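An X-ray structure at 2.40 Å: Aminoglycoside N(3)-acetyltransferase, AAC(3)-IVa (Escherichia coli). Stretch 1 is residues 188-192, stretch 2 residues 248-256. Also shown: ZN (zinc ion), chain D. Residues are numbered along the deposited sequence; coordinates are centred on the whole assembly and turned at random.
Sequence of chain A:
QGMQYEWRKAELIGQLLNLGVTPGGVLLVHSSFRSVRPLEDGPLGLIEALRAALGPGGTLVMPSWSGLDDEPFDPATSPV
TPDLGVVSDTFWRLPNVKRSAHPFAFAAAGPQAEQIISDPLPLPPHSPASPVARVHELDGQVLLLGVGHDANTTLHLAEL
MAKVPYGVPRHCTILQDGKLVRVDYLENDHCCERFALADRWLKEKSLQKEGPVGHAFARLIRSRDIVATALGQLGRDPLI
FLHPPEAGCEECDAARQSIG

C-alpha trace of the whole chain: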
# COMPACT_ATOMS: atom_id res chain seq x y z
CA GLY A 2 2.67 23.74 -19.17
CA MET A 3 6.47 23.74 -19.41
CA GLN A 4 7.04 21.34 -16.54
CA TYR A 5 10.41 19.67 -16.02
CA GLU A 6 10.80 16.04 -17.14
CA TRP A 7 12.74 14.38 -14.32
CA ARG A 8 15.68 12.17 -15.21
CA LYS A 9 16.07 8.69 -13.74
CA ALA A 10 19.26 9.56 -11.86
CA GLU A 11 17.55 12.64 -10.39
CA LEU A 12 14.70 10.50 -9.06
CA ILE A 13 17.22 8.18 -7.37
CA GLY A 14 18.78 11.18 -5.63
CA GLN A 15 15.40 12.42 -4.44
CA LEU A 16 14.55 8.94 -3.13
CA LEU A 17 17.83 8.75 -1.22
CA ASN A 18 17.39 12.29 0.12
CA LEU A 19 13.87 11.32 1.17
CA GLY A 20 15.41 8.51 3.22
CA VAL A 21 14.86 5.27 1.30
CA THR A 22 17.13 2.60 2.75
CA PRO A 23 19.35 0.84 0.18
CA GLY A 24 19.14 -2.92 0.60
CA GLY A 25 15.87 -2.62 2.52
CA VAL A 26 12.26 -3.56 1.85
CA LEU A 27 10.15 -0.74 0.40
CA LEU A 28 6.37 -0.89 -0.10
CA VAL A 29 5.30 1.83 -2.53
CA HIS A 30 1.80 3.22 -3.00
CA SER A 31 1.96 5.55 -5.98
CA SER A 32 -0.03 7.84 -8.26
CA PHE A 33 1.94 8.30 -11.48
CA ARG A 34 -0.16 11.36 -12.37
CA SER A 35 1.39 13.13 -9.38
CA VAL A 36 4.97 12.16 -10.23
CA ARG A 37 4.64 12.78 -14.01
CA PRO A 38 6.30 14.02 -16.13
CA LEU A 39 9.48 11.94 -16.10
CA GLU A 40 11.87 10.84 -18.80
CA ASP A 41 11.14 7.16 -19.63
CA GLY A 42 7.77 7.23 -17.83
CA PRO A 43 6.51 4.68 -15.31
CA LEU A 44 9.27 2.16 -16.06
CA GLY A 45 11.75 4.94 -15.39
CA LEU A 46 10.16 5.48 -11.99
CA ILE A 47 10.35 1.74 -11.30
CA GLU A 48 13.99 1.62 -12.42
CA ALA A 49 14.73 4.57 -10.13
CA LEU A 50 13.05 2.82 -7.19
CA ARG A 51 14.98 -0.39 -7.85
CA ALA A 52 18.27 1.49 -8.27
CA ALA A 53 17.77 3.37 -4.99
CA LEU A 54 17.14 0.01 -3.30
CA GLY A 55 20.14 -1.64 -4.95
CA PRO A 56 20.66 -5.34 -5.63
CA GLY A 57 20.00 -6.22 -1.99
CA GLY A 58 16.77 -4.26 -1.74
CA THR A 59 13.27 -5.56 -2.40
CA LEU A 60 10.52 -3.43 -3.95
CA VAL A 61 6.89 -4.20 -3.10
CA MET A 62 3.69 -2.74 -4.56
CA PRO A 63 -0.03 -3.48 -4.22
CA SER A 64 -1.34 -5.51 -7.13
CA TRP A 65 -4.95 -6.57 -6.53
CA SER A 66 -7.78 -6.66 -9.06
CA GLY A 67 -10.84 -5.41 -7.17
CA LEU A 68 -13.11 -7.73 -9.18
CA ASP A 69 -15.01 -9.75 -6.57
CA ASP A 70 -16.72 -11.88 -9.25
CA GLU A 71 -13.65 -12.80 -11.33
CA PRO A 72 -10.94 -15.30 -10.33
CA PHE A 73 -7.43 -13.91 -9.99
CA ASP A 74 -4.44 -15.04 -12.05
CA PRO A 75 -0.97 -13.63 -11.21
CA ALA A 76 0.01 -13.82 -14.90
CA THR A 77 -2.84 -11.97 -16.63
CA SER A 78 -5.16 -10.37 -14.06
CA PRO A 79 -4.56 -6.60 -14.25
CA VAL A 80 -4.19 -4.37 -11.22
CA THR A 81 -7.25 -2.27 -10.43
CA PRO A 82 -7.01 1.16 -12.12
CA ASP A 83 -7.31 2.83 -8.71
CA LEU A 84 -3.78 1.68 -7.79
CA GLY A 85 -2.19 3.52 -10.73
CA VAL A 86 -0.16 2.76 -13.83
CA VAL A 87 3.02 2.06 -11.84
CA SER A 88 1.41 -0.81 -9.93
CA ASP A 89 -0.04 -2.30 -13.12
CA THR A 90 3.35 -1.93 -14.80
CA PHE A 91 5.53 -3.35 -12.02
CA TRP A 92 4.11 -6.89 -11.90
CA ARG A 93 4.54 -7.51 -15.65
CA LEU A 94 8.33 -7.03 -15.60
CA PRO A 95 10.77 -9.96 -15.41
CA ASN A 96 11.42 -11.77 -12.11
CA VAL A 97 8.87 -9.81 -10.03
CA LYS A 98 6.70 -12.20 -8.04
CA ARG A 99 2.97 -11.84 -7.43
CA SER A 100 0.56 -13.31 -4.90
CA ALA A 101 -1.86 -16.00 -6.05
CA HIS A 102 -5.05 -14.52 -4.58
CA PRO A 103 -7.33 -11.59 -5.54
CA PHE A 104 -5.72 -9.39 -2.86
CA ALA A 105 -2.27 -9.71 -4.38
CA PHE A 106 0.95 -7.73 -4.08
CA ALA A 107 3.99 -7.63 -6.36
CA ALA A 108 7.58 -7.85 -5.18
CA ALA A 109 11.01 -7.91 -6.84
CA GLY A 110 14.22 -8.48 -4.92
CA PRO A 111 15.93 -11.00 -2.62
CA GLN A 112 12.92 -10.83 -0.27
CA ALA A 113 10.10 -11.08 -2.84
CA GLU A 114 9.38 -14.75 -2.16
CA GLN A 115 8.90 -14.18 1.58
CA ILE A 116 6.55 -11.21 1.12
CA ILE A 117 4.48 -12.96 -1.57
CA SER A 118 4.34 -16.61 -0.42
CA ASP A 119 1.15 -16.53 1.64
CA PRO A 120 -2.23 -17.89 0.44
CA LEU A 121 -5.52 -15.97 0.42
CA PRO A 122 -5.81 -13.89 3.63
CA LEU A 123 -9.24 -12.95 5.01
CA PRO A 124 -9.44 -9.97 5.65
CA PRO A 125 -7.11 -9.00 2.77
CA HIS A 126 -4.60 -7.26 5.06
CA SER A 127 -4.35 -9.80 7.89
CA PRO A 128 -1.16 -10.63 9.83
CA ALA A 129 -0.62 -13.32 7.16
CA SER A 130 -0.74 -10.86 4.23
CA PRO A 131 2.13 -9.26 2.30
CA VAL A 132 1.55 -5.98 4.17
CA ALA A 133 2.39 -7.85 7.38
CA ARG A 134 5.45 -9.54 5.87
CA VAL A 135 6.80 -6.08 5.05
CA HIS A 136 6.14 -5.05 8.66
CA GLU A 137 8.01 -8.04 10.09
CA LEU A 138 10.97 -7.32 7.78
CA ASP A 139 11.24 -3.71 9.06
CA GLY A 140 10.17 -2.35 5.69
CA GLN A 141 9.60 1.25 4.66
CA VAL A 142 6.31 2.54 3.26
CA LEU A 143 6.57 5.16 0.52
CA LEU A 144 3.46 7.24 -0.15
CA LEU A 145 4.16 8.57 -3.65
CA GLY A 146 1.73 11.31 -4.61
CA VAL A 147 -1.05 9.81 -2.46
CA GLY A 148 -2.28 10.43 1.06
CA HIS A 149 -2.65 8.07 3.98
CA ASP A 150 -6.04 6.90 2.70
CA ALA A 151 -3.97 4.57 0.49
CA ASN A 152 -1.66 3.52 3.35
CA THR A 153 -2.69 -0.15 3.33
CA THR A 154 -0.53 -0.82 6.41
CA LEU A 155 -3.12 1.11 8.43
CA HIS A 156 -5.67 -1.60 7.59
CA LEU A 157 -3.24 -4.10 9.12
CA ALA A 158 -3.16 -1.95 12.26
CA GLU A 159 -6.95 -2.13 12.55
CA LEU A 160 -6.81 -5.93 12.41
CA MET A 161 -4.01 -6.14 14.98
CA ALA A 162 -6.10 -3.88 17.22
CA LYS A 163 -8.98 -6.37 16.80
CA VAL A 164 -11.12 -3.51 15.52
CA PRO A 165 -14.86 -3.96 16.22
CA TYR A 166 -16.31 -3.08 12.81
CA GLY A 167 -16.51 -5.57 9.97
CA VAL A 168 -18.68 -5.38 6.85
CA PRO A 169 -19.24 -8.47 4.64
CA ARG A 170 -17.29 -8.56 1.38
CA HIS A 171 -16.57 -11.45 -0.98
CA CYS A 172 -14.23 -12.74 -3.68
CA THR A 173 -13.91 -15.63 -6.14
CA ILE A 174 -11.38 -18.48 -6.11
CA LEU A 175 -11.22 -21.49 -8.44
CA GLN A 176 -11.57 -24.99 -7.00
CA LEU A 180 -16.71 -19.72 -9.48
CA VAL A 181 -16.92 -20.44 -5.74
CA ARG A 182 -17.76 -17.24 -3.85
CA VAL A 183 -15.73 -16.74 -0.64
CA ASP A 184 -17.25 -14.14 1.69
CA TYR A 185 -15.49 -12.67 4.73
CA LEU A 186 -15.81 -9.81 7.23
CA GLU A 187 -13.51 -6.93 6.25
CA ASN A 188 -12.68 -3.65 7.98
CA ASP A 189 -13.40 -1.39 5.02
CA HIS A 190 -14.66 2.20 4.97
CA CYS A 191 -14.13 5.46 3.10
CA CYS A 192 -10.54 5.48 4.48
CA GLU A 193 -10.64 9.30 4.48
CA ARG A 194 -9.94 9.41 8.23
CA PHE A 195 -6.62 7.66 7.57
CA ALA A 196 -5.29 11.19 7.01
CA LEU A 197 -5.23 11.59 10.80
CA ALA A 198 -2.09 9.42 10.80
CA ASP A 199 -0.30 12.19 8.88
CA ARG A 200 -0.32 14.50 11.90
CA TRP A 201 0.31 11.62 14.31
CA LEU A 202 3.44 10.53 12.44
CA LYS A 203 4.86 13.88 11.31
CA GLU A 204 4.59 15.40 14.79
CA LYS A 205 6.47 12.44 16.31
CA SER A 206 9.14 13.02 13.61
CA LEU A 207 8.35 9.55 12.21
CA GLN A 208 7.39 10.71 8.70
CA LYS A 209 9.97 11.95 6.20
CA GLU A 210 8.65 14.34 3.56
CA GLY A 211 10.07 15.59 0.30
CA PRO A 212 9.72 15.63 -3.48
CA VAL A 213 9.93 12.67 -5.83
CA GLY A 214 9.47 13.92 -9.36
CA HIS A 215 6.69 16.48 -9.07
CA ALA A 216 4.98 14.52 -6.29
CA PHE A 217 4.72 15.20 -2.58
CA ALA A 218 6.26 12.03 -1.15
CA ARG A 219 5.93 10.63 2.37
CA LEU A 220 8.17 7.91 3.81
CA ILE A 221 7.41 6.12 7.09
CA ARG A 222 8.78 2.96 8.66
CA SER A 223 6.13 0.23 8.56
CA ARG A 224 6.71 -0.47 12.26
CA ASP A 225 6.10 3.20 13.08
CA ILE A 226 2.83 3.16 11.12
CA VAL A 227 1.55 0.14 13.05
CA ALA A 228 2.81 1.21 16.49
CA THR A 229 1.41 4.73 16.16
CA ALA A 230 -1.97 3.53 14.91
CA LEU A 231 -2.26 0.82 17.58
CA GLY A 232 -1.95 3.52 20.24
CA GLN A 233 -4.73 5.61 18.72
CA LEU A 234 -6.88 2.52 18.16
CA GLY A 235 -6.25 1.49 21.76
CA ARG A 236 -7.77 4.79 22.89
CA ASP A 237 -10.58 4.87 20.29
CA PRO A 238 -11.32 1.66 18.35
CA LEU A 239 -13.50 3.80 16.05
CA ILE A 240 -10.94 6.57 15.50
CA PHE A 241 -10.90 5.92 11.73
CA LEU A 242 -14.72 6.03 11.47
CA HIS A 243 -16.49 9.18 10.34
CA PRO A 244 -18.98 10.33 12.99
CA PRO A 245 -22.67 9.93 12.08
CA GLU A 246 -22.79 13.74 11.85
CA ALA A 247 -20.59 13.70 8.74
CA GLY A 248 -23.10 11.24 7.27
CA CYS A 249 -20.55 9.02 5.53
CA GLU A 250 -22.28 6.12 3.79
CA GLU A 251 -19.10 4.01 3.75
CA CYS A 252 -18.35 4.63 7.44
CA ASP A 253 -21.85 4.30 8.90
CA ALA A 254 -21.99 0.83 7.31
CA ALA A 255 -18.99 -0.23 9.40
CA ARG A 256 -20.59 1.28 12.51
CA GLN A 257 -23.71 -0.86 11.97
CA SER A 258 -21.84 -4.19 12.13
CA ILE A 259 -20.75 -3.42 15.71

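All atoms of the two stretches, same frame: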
# COMPACT_ATOMS: atom_id res chain seq x y z
N ASN A 188 -12.64 -4.97 7.34
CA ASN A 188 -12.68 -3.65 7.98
C ASN A 188 -12.44 -2.57 6.92
O ASN A 188 -11.37 -1.96 6.83
CB ASN A 188 -11.65 -3.58 9.10
CG ASN A 188 -10.29 -4.12 8.68
OD1 ASN A 188 -10.16 -5.29 8.32
ND2 ASN A 188 -9.28 -3.26 8.71
N ASP A 189 -13.46 -2.35 6.11
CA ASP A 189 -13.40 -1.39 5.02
C ASP A 189 -14.32 -0.21 5.30
O ASP A 189 -15.38 -0.35 5.91
CB ASP A 189 -13.79 -2.04 3.68
CG ASP A 189 -13.09 -1.40 2.50
OD1 ASP A 189 -12.75 -2.14 1.54
OD2 ASP A 189 -12.88 -0.17 2.52
N HIS A 190 -13.89 0.97 4.84
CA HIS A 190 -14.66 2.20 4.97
C HIS A 190 -14.16 3.18 3.92
O HIS A 190 -13.41 2.80 3.01
CB HIS A 190 -14.56 2.77 6.39
CG HIS A 190 -13.19 2.66 6.99
ND1 HIS A 190 -12.26 3.68 6.92
CD2 HIS A 190 -12.59 1.66 7.68
CE1 HIS A 190 -11.15 3.31 7.53
NE2 HIS A 190 -11.33 2.08 8.00
N CYS A 191 -14.56 4.44 4.05
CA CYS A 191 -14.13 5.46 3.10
C CYS A 191 -12.64 5.74 3.18
O CYS A 191 -12.09 6.35 2.25
CB CYS A 191 -14.91 6.75 3.32
SG CYS A 191 -14.46 7.63 4.83
N CYS A 192 -11.98 5.33 4.26
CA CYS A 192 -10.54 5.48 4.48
C CYS A 192 -10.09 6.93 4.51
O CYS A 192 -8.88 7.20 4.58
CB CYS A 192 -9.73 4.71 3.42
SG CYS A 192 -10.03 2.93 3.39
N GLY A 248 -22.19 11.95 8.16
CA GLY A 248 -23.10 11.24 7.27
C GLY A 248 -22.40 10.45 6.18
O GLY A 248 -22.89 10.40 5.04
N CYS A 249 -21.28 9.83 6.51
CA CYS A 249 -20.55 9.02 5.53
C CYS A 249 -21.26 7.69 5.34
O CYS A 249 -21.48 6.95 6.30
CB CYS A 249 -19.11 8.80 5.98
SG CYS A 249 -18.16 7.77 4.84
N GLU A 250 -21.61 7.38 4.09
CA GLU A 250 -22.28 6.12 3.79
C GLU A 250 -21.34 4.94 3.96
O GLU A 250 -21.76 3.86 4.40
CB GLU A 250 -22.85 6.15 2.37
CG GLU A 250 -24.10 5.32 2.18
CD GLU A 250 -24.90 5.74 0.96
OE1 GLU A 250 -25.66 4.91 0.43
OE2 GLU A 250 -24.77 6.91 0.54
N GLU A 251 -20.06 5.11 3.63
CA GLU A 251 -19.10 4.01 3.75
C GLU A 251 -18.69 3.76 5.19
O GLU A 251 -18.33 2.63 5.54
CB GLU A 251 -17.87 4.30 2.89
CG GLU A 251 -17.32 3.09 2.16
CD GLU A 251 -16.54 3.46 0.91
OE1 GLU A 251 -15.51 2.80 0.63
OE2 GLU A 251 -16.95 4.41 0.21
N CYS A 252 -18.74 4.78 6.04
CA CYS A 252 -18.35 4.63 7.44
C CYS A 252 -19.50 4.18 8.32
O CYS A 252 -19.31 3.33 9.20
CB CYS A 252 -17.77 5.94 7.97
SG CYS A 252 -15.99 6.11 7.76
N ASP A 253 -20.70 4.72 8.11
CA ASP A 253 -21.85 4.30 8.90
C ASP A 253 -22.19 2.83 8.68
O ASP A 253 -22.80 2.21 9.55
CB ASP A 253 -23.06 5.18 8.57
CG ASP A 253 -22.93 6.58 9.13
OD1 ASP A 253 -21.98 6.83 9.89
OD2 ASP A 253 -23.78 7.44 8.80
N ALA A 254 -21.80 2.26 7.53
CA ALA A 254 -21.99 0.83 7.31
C ALA A 254 -21.11 0.02 8.24
O ALA A 254 -21.53 -1.02 8.76
CB ALA A 254 -21.71 0.48 5.85
N ALA A 255 -19.87 0.47 8.47
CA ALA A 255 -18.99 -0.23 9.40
C ALA A 255 -19.49 -0.09 10.83
O ALA A 255 -19.36 -1.02 11.64
CB ALA A 255 -17.56 0.29 9.27
N ARG A 256 -20.05 1.07 11.17
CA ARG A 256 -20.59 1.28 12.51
C ARG A 256 -21.74 0.32 12.80
O ARG A 256 -21.90 -0.15 13.93
CB ARG A 256 -21.05 2.73 12.68
CG ARG A 256 -21.62 3.06 14.05
CD ARG A 256 -20.62 3.82 14.89
NE ARG A 256 -20.22 5.08 14.26
CZ ARG A 256 -19.35 5.93 14.78
NH1 ARG A 256 -18.77 5.66 15.95
NH2 ARG A 256 -19.05 7.05 14.14
ZN ZN D . -16.27 7.92 6.29

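A zinc ion joins the irregular segment 188-192 to 248-256, a stretch that runs into a helix. No hydrogen bond crosses between the two, so the metal supplies the bonding and the rest is close packing over a small buried area of 269 Å². The closest CA atoms are those of H190 and E251, 4.9 Å apart. ZN is held by C191 SG at 2.3 Å, C249 SG at 2.4 Å and C252 SG at 2.4 Å, with a fourth ligand from elsewhere in the structure. The three cysteines reach it with different rotamers: C191 is p (71°), C249 t (178°) and C252 m, at -90° well off the ideal value. Their sulfurs stand at ligand spacing, not disulfide spacing: C191 SG is 3.7 Å from C249 SG and 3.6 Å from C252 SG. C249 and C252 are three residues apart; D253 N donates to C249 O at 3.0 Å, and both sulfurs meet the same zinc. C192 is not a ligand; its CB lies farther from ZN than its CA does, so no chi1 choice could bring its sulfur to the metal.

Beside the metal, E251 points its CA-to-CB bond toward stretch 1, and its CB packs 3.5 Å from C191 N and 3.9 Å from C191 CB. Its carboxylate gains no partner there: E251 OE1 lies 3.2 Å from H190 O, two acceptors, and 4.4 Å from the like-charged D189 OD2. H190 CB lies 3.9 Å from C252 SG; chi1 p (40°) then turns the ring so that its end leads away from stretch 2. The ring instead braces its own loop, H190 ND1 accepting from C192 N at 3.1 Å, and NE2 is bonded elsewhere in the structure. Four residues past E251, A255 CB comes within 4.1 Å of D189 O, a plain van der Waals contact.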